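Local coordinates for endo-beta-1,4-mannanase (Alicyclobacillus acidocaldarius, PDB 4CD8), which hydrolyses internal beta-1,4-mannosidic linkages of mannans, as a TIM-barrel enzyme of glycoside hydrolase family 113, at residues V213-L216 against R217-A220. Residues are numbered along the deposited sequence; the frame is centred on the assembly and turned at random.
Sequences VPVL and REVA
The guanidinium of Arg217 lies back over the preceding turn, meeting Pro214 and Val213 obliquely: NH2 comes to 3.6 Å from Pro214 CA, and NH1 passes the methyl CG1 of Val213. At its edge, in plane, sits a water that accepts from Arg217 NE at 2.8 Å and donates to Pro214 O at 3.0 Å, tying side chain to backbone. CG stands anti to the backbone N (chi1 180°) and the chain runs on extended to CD, before the bend at chi3 (28°) folds the flat end back toward the proline. NH1 also forms a salt bridge with Glu272; with NE held by the water, this fixes the rotation of the guanidinium. The carboxylate of Glu218, on the outer surface, leans over the same turn: its OE2 lies 3.2 Å from Pro214 O, two acceptors packed without bonding, and OE1 comes near Val215 CG2. Pro214 O receives two donors, the water and Glu218 N, the latter at 2.9 Å and tilted 27° from the carbonyl plane. Further along, Val215 CG1 meets Val219 CG2 at 4.2 Å. Leu216 and Ala220 turn inward onto Phe229 and Leu227 of strand 227-232. Four i to i+4 bonds carry the turn, the last from Ala220 N to Leu216 O (3.0 Å). Neither Pro214, which lacks an N-H, nor Val215 N bonds to the turn before, and the helix is kinked here. This is the amphipathic packing of helix 209-223, which links parallel strands 197-201 and 227-232 in a beta-alpha-beta unit of the TIM barrel.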
loop_
_atom_site.group_PDB
_atom_site.type_symbol
_atom_site.label_atom_id
_atom_site.label_comp_id
_atom_site.label_asym_id
_atom_site.label_seq_id
_atom_site.Cartn_x
_atom_site.Cartn_y
_atom_site.Cartn_z
ATOM N N VAL A 213 17.836 0.082 -8.741
ATOM C CA VAL A 213 18.219 -0.758 -7.628
ATOM C C VAL A 213 19.349 -0.166 -6.778
ATOM O O VAL A 213 19.232 -0.167 -5.550
ATOM C CB VAL A 213 18.546 -2.198 -8.107
ATOM C CG1 VAL A 213 19.174 -3.001 -6.992
ATOM C CG2 VAL A 213 17.273 -2.909 -8.547
ATOM N N PRO A 214 20.401 0.401 -7.407
ATOM C CA PRO A 214 21.481 0.895 -6.554
ATOM C C PRO A 214 21.070 1.984 -5.599
ATOM O O PRO A 214 21.566 2.035 -4.453
ATOM C CB PRO A 214 22.518 1.417 -7.558
ATOM C CG PRO A 214 22.274 0.636 -8.796
ATOM C CD PRO A 214 20.796 0.367 -8.826
ATOM N N VAL A 215 20.146 2.840 -6.019
ATOM C CA VAL A 215 19.698 3.909 -5.145
ATOM C C VAL A 215 18.849 3.336 -4.004
ATOM O O VAL A 215 18.954 3.779 -2.873
ATOM C CB VAL A 215 18.909 4.976 -5.909
ATOM C CG1 VAL A 215 18.335 6.000 -4.929
ATOM C CG2 VAL A 215 19.816 5.646 -6.921
ATOM N N LEU A 216 18.041 2.324 -4.296
ATOM C CA LEU A 216 17.238 1.685 -3.270
ATOM C C LEU A 216 18.149 1.060 -2.209
ATOM O O LEU A 216 17.908 1.229 -0.990
ATOM C CB LEU A 216 16.321 0.630 -3.873
ATOM C CG LEU A 216 15.290 1.126 -4.889
ATOM C CD1 LEU A 216 14.504 -0.047 -5.464
ATOM C CD2 LEU A 216 14.341 2.147 -4.296
ATOM N N ARG A 217 19.193 0.365 -2.677
ATOM C CA ARG A 217 20.172 -0.202 -1.736
ATOM C C ARG A 217 20.788 0.898 -0.896
ATOM O O ARG A 217 20.913 0.778 0.357
ATOM C CB ARG A 217 21.249 -0.967 -2.497
ATOM C CG ARG A 217 22.325 -1.594 -1.625
ATOM C CD ARG A 217 23.294 -2.484 -2.403
ATOM N NE ARG A 217 23.422 -2.070 -3.785
ATOM C CZ ARG A 217 23.065 -2.780 -4.852
ATOM N NH1 ARG A 217 22.562 -4.004 -4.763
ATOM N NH2 ARG A 217 23.238 -2.246 -6.048
ATOM N N GLU A 218 21.208 1.966 -1.556
ATOM C CA GLU A 218 21.853 3.080 -0.849
ATOM C C GLU A 218 20.974 3.741 0.189
ATOM O O GLU A 218 21.432 4.138 1.255
ATOM C CB GLU A 218 22.399 4.107 -1.850
ATOM C CG GLU A 218 23.469 3.503 -2.756
ATOM C CD GLU A 218 23.623 4.169 -4.129
ATOM O OE1 GLU A 218 23.062 5.260 -4.373
ATOM O OE2 GLU A 218 24.341 3.592 -4.981
ATOM N N VAL A 219 19.690 3.864 -0.112
ATOM C CA VAL A 219 18.750 4.443 0.837
ATOM C C VAL A 219 18.609 3.534 2.054
ATOM O O VAL A 219 18.698 4.000 3.207
ATOM C CB VAL A 219 17.364 4.652 0.181
ATOM C CG1 VAL A 219 16.298 4.956 1.243
ATOM C CG2 VAL A 219 17.414 5.789 -0.835
ATOM N N ALA A 220 18.411 2.243 1.838
ATOM C CA ALA A 220 18.326 1.314 2.972
ATOM C C ALA A 220 19.593 1.373 3.820
ATOM O O ALA A 220 19.539 1.469 5.056
ATOM C CB ALA A 220 18.084 -0.091 2.467
HETATM O O HOH W 1 24.112 0.505 -4.573
#